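Hypothetical protein (Leishmania major, PDB 2AR1) is of unknown function but carries an EVE domain of the PUA clan and may bind nucleic acid, perhaps recognising modified bases. Local coordinates at residues V47-R53 against N110-M114; A78-V84 against V117-W123. All blocks are in the same frame, centred on the assembly; numbering follows the deposited sequence.

Interaction 1 of 2, residues V47-R53 against N110-M114; sequences VRNYAAR and NPWKM
Arg48 lies across one face of Trp112 and meets it along much of its length. Its CB is 4.2 Å from Trp112 CZ2, an atom of the six-membered ring. The chain then bends at CB-CG (chi2 -77°) and runs over the indole. CD sits above the five-membered ring, 3.5 Å from the centroid, and makes a CH-pi contact. NE follows, 3.8 Å from Trp112 CD1. CZ lies 4.1 Å from the centroid of the same ring, a cation-pi arrangement. The guanidinium is nearly flat on the indole, with planes 16° apart. At the tip, NH1 passes 3.5 Å from Trp112 CB. NH1 also donates to Val47 O at 2.8 Å, from above the carbonyl plane.

The guanidinium is pinned from outside as well. NH1 pairs with Asp90 and NE donates to the backbone oxygen of Tyr100. Asp102 accepts from Trp112 NE1, which helps to set the rotation of the indole. Pro111 CG lies toward the rim of the opposite indole face.

The Tyr50 ring is nearly parallel to the six-membered ring of Trp112, at 12°, but slid so far that they barely overlap. Its CE1 comes within 3.3 Å of Trp112 CH2. A water lies within hydrogen-bonding distance of Val47 O and Lys113 O, though other acceptors compete for its protons. Arg53 NH1 points at Pro111 O, 2.7 Å away, though the placing of that oxygen is doubtful. Asn49 caps helix 50-58, its OD1 accepting from Ala52 N. An Asx turn at Asn110 leads into Trp112.

The contact thus sets a cation on an aromatic face, with Arg48 held by Asp90 and Tyr100 and Trp112 NE1 by Asp102. The salt bridge to Asp90 would probably temper the positive charge facing the indole.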
loop_
_atom_site.group_PDB
_atom_site.type_symbol
_atom_site.label_atom_id
_atom_site.label_comp_id
_atom_site.label_asym_id
_atom_site.label_seq_id
_atom_site.Cartn_x
_atom_site.Cartn_y
_atom_site.Cartn_z
ATOM N N VAL A 47 4.612 -2.111 -8.926
ATOM C CA VAL A 47 3.191 -2.341 -9.158
ATOM C C VAL A 47 2.963 -2.510 -10.653
ATOM O O VAL A 47 3.324 -1.647 -11.416
ATOM C CB VAL A 47 2.311 -1.242 -8.563
ATOM C CG1 VAL A 47 0.844 -1.412 -8.993
ATOM C CG2 VAL A 47 2.423 -1.242 -7.025
ATOM N N ARG A 48 2.441 -3.656 -11.050
ATOM C CA ARG A 48 2.270 -4.010 -12.472
ATOM C C ARG A 48 0.849 -4.423 -12.812
ATOM O O ARG A 48 0.618 -5.216 -13.712
ATOM C CB ARG A 48 3.250 -5.096 -12.907
ATOM C CG ARG A 48 4.696 -4.677 -12.661
ATOM C CD ARG A 48 5.139 -3.693 -13.714
ATOM N NE ARG A 48 6.521 -3.262 -13.572
ATOM C CZ ARG A 48 6.888 -2.161 -12.917
ATOM N NH1 ARG A 48 5.997 -1.476 -12.233
ATOM N NH2 ARG A 48 8.169 -1.847 -12.784
ATOM N N ASN A 49 -0.079 -3.870 -12.069
ATOM C CA ASN A 49 -1.510 -3.993 -12.324
ATOM C C ASN A 49 -1.961 -2.598 -12.647
ATOM O O ASN A 49 -1.715 -1.652 -11.932
ATOM C CB ASN A 49 -2.217 -4.525 -11.085
ATOM C CG ASN A 49 -3.708 -4.564 -11.198
ATOM O OD1 ASN A 49 -4.370 -3.670 -10.706
ATOM N ND2 ASN A 49 -4.237 -5.623 -11.744
ATOM N N TYR A 50 -2.683 -2.460 -13.769
ATOM C CA TYR A 50 -3.000 -1.126 -14.228
ATOM C C TYR A 50 -4.036 -0.350 -13.354
ATOM O O TYR A 50 -3.991 0.875 -13.202
ATOM C CB TYR A 50 -3.591 -1.233 -15.662
ATOM C CG TYR A 50 -2.648 -1.816 -16.701
ATOM C CD1 TYR A 50 -1.530 -1.128 -17.112
ATOM C CD2 TYR A 50 -2.922 -3.098 -17.316
ATOM C CE1 TYR A 50 -0.671 -1.645 -18.052
ATOM C CE2 TYR A 50 -2.041 -3.647 -18.254
ATOM C CZ TYR A 50 -0.916 -2.902 -18.627
ATOM O OH TYR A 50 -0.053 -3.425 -19.565
ATOM N N ALA A 51 -5.013 -1.063 -12.834
ATOM C CA ALA A 51 -5.963 -0.496 -11.868
ATOM C C ALA A 51 -5.217 0.013 -10.667
ATOM O O ALA A 51 -5.463 1.147 -10.234
ATOM C CB ALA A 51 -7.004 -1.540 -11.439
ATOM N N ALA A 52 -4.266 -0.770 -10.140
ATOM C CA ALA A 52 -3.462 -0.305 -8.999
ATOM C C ALA A 52 -2.616 0.928 -9.338
ATOM O O ALA A 52 -2.433 1.874 -8.523
ATOM C CB ALA A 52 -2.600 -1.406 -8.568
ATOM N N ARG A 53 -2.008 0.882 -10.508
ATOM C CA ARG A 53 -1.274 2.012 -11.045
ATOM C C ARG A 53 -2.135 3.300 -11.068
ATOM O O ARG A 53 -1.668 4.412 -10.758
ATOM C CB ARG A 53 -0.769 1.670 -12.453
ATOM C CG ARG A 53 0.025 2.842 -13.074
ATOM C CD ARG A 53 0.041 2.928 -14.515
ATOM N NE ARG A 53 -1.187 3.512 -15.011
ATOM C CZ ARG A 53 -1.348 4.072 -16.208
ATOM N NH1 ARG A 53 -0.360 4.164 -17.084
ATOM N NH2 ARG A 53 -2.534 4.517 -16.540
ATOM N N ASN A 110 6.744 4.789 -20.663
ATOM C CA ASN A 110 6.711 3.914 -19.486
ATOM C C ASN A 110 5.317 3.991 -18.858
ATOM O O ASN A 110 4.954 5.014 -18.304
ATOM C CB ASN A 110 7.766 4.354 -18.488
ATOM C CG ASN A 110 7.886 3.412 -17.338
ATOM O OD1 ASN A 110 7.060 2.505 -17.182
ATOM N ND2 ASN A 110 8.932 3.618 -16.499
ATOM N N PRO A 111 4.519 2.914 -18.950
ATOM C CA PRO A 111 3.181 3.047 -18.428
ATOM C C PRO A 111 3.136 3.036 -16.900
ATOM O O PRO A 111 2.177 3.502 -16.301
ATOM C CB PRO A 111 2.465 1.844 -19.003
ATOM C CG PRO A 111 3.501 0.864 -19.395
ATOM C CD PRO A 111 4.805 1.575 -19.481
ATOM N N TRP A 112 4.209 2.536 -16.286
ATOM C CA TRP A 112 4.211 2.301 -14.848
ATOM C C TRP A 112 4.587 3.566 -14.078
ATOM O O TRP A 112 5.511 4.329 -14.458
ATOM C CB TRP A 112 5.078 1.086 -14.511
ATOM C CG TRP A 112 4.641 -0.112 -15.263
ATOM C CD1 TRP A 112 5.347 -0.762 -16.197
ATOM C CD2 TRP A 112 3.356 -0.757 -15.193
ATOM N NE1 TRP A 112 4.595 -1.814 -16.720
ATOM C CE2 TRP A 112 3.396 -1.858 -16.075
ATOM C CE3 TRP A 112 2.223 -0.577 -14.397
ATOM C CZ2 TRP A 112 2.305 -2.761 -16.241
ATOM C CZ3 TRP A 112 1.132 -1.452 -14.578
ATOM C CH2 TRP A 112 1.193 -2.535 -15.492
ATOM N N LYS A 113 3.824 3.806 -13.019
ATOM C CA LYS A 113 3.947 5.019 -12.204
ATOM C C LYS A 113 4.011 4.651 -10.736
ATOM O O LYS A 113 3.510 3.572 -10.328
ATOM C CB LYS A 113 2.762 5.963 -12.439
ATOM C CG LYS A 113 2.504 6.269 -13.844
ATOM C CD LYS A 113 3.613 7.051 -14.488
ATOM C CE LYS A 113 3.137 7.454 -15.862
ATOM N NZ LYS A 113 4.157 7.258 -16.936
ATOM N N MET A 114 4.624 5.516 -9.921
ATOM C CA MET A 114 4.682 5.222 -8.510
ATOM C C MET A 114 4.787 6.506 -7.700
ATOM O O MET A 114 5.366 7.489 -8.140
ATOM C CB MET A 114 5.877 4.353 -8.202
ATOM C CG MET A 114 7.187 4.997 -8.431
ATOM S SD MET A 114 8.587 3.905 -8.401
ATOM C CE MET A 114 9.951 5.029 -8.696
HETATM O O HOH W 1 2.739 1.180 -11.522
#

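Interaction 2 of 2, residues A78-V84 against V117-W123; sequences AGLAEVV and VKFVARW
A classic beta bulge interrupts the antiparallel pairing of strands 76-89 and 113-128. Val120 and Ala121 both face Leu80, and both backbone nitrogens donate to Leu80 O. Val120 N is 2.9 Å from this oxygen and Ala121 N is 3.1 Å from it, both on the same face of its carbonyl plane. Leu80 N in turn donates to Ala121 O. The register moves by one residue here, so Ala81 pairs with Phe119 and their side chains diverge. Beyond the bulge, Glu82 and Lys118 form a hydrogen-bonded pair, with Lys118 N 2.8 Å from Glu82 O.

Leu80 carries much of the apolar contact. Its CB packs 3.9 Å from Val120 CB, and its CD2 reaches Trp123 CZ2 at 3.7 Å. With CG anti to its carbonyl carbon (chi1 -70°), the Trp123 indole is brought over Gly79 and turns a face to it. Gly79 CA lies 4.0 Å from the centroid of the five-membered ring, almost on its normal. Leu163 and Ile162 of helix 156-169 touch Leu80 and Trp123 respectively.

Glu82 and Lys118 run side by side, yet OE2 of Glu82 stays 4.3 Å from NZ of Lys118, beyond a salt bridge. Ala81 and Phe119 meet helix 33-39, through Leu36 and Ala37. Together the two strands form an antiparallel pair with a classic bulge inside the mixed sheet of this EVE domain.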
loop_
_atom_site.group_PDB
_atom_site.type_symbol
_atom_site.label_atom_id
_atom_site.label_comp_id
_atom_site.label_asym_id
_atom_site.label_seq_id
_atom_site.Cartn_x
_atom_site.Cartn_y
_atom_site.Cartn_z
ATOM N N ALA A 78 0.263 -4.324 8.843
ATOM C CA ALA A 78 1.535 -4.258 9.650
ATOM C C ALA A 78 1.924 -2.893 10.235
ATOM O O ALA A 78 2.737 -2.778 11.158
ATOM C CB ALA A 78 2.627 -4.672 8.748
ATOM N N GLY A 79 1.309 -1.879 9.718
ATOM C CA GLY A 79 1.673 -0.472 10.074
ATOM C C GLY A 79 1.050 0.521 9.170
ATOM O O GLY A 79 0.128 0.239 8.430
ATOM N N LEU A 80 1.606 1.685 9.205
ATOM C CA LEU A 80 1.062 2.852 8.579
ATOM C C LEU A 80 2.163 3.607 7.840
ATOM O O LEU A 80 3.320 3.682 8.280
ATOM C CB LEU A 80 0.452 3.798 9.647
ATOM C CG LEU A 80 -0.707 3.260 10.496
ATOM C CD1 LEU A 80 -1.237 4.349 11.333
ATOM C CD2 LEU A 80 -1.839 2.788 9.544
ATOM N N ALA A 81 1.764 4.157 6.686
ATOM C CA ALA A 81 2.602 5.053 5.936
ATOM C C ALA A 81 1.799 6.301 5.499
ATOM O O ALA A 81 0.593 6.442 5.779
ATOM C CB ALA A 81 3.193 4.364 4.726
ATOM N N GLU A 82 2.488 7.157 4.793
ATOM C CA GLU A 82 1.876 8.435 4.319
ATOM C C GLU A 82 2.454 8.795 2.966
ATOM O O GLU A 82 3.596 8.567 2.723
ATOM C CB GLU A 82 2.057 9.532 5.320
ATOM C CG GLU A 82 1.537 10.823 4.872
ATOM C CD GLU A 82 1.584 11.886 5.981
ATOM O OE1 GLU A 82 1.403 11.490 7.146
ATOM O OE2 GLU A 82 1.751 13.121 5.678
ATOM N N VAL A 83 1.614 9.209 2.013
ATOM C CA VAL A 83 2.146 9.576 0.721
ATOM C C VAL A 83 2.964 10.893 0.839
ATOM O O VAL A 83 2.489 11.934 1.378
ATOM C CB VAL A 83 0.978 9.737 -0.313
ATOM C CG1 VAL A 83 1.472 10.307 -1.650
ATOM C CG2 VAL A 83 0.278 8.375 -0.471
ATOM N N VAL A 84 4.207 10.889 0.336
ATOM C CA VAL A 84 4.998 12.124 0.302
ATOM C C VAL A 84 5.418 12.732 -1.067
ATOM O O VAL A 84 5.913 13.828 -1.115
ATOM C CB VAL A 84 6.249 12.069 1.224
ATOM C CG1 VAL A 84 5.800 11.832 2.676
ATOM C CG2 VAL A 84 7.205 10.997 0.758
ATOM N N VAL A 117 6.395 7.034 -0.385
ATOM C CA VAL A 117 5.677 7.002 0.893
ATOM C C VAL A 117 6.682 7.126 2.003
ATOM O O VAL A 117 7.862 6.863 1.806
ATOM C CB VAL A 117 4.843 5.762 1.133
ATOM C CG1 VAL A 117 3.727 5.617 0.121
ATOM C CG2 VAL A 117 5.670 4.486 1.143
ATOM N N LYS A 118 6.181 7.566 3.141
ATOM C CA LYS A 118 6.991 7.705 4.343
ATOM C C LYS A 118 6.455 6.765 5.412
ATOM O O LYS A 118 5.260 6.475 5.468
ATOM C CB LYS A 118 7.090 9.162 4.853
ATOM C CG LYS A 118 5.934 9.661 5.688
ATOM C CD LYS A 118 6.368 10.933 6.435
ATOM C CE LYS A 118 5.214 11.879 6.625
ATOM N NZ LYS A 118 5.609 12.981 7.614
ATOM N N PHE A 119 7.352 6.188 6.206
ATOM C CA PHE A 119 6.988 5.426 7.343
ATOM C C PHE A 119 6.229 6.277 8.342
ATOM O O PHE A 119 6.670 7.401 8.623
ATOM C CB PHE A 119 8.284 5.029 8.101
ATOM C CG PHE A 119 8.001 4.312 9.372
ATOM C CD1 PHE A 119 7.583 2.979 9.368
ATOM C CD2 PHE A 119 8.165 4.970 10.581
ATOM C CE1 PHE A 119 7.306 2.340 10.566
ATOM C CE2 PHE A 119 7.866 4.330 11.775
ATOM C CZ PHE A 119 7.491 3.049 11.771
ATOM N N VAL A 120 5.211 5.713 8.976
ATOM C CA VAL A 120 4.468 6.435 10.039
ATOM C C VAL A 120 4.430 5.627 11.343
ATOM O O VAL A 120 4.696 6.177 12.405
ATOM C CB VAL A 120 3.017 6.759 9.582
ATOM C CG1 VAL A 120 2.218 7.311 10.711
ATOM C CG2 VAL A 120 3.032 7.762 8.413
ATOM N N ALA A 121 4.081 4.344 11.207
ATOM C CA ALA A 121 3.958 3.444 12.375
ATOM C C ALA A 121 4.191 1.967 12.045
ATOM O O ALA A 121 3.867 1.511 10.972
ATOM C CB ALA A 121 2.664 3.615 13.023
ATOM N N ARG A 122 4.809 1.268 13.024
ATOM C CA ARG A 122 5.100 -0.128 12.942
ATOM C C ARG A 122 4.297 -0.738 14.090
ATOM O O ARG A 122 4.548 -0.408 15.254
ATOM C CB ARG A 122 6.597 -0.396 13.107
ATOM C CG ARG A 122 7.109 -1.799 12.688
ATOM C CD ARG A 122 6.595 -2.961 13.460
ATOM N NE ARG A 122 7.431 -4.090 13.110
ATOM C CZ ARG A 122 7.261 -5.316 13.577
ATOM N NH1 ARG A 122 6.269 -5.558 14.409
ATOM N NH2 ARG A 122 8.090 -6.288 13.248
ATOM N N TRP A 123 3.316 -1.570 13.801
ATOM C CA TRP A 123 2.454 -2.025 14.834
ATOM C C TRP A 123 3.125 -3.240 15.506
ATOM O O TRP A 123 3.815 -4.050 14.833
ATOM C CB TRP A 123 1.082 -2.384 14.308
ATOM C CG TRP A 123 0.310 -1.213 13.887
ATOM C CD1 TRP A 123 0.646 0.120 14.105
ATOM C CD2 TRP A 123 -0.964 -1.213 13.181
ATOM N NE1 TRP A 123 -0.350 0.927 13.549
ATOM C CE2 TRP A 123 -1.342 0.133 13.016
ATOM C CE3 TRP A 123 -1.843 -2.239 12.725
ATOM C CZ2 TRP A 123 -2.576 0.490 12.399
ATOM C CZ3 TRP A 123 -3.060 -1.864 12.058
ATOM C CH2 TRP A 123 -3.391 -0.511 11.939
HETATM O O HOH W 2 3.604 -5.243 12.199
#

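Overall arrangement
The two contacts lie about 21 Å apart, centre to centre, on opposite sides of the chain's centre. They share strand 113-128: interaction 1 uses its start and the loop before it, interaction 2 a part further on. That strand lies beside strand 76-89 in the mixed six-stranded sheet. Along the chain the segments alternate: 47-53, 78-84, 110-114, 117-123. Interaction 1 ties the start of helix 50-58 to the strand's entry. Interaction 2 joins neighbouring strands within the sheet. Strand 113-128 thus meets the start of helix 50-58 at its beginning and pairs with strand 76-89 further along. A glycerol, probably from the crystallisation liquor, lies about 5 Å from the Val47 side chain and may mark a pocket.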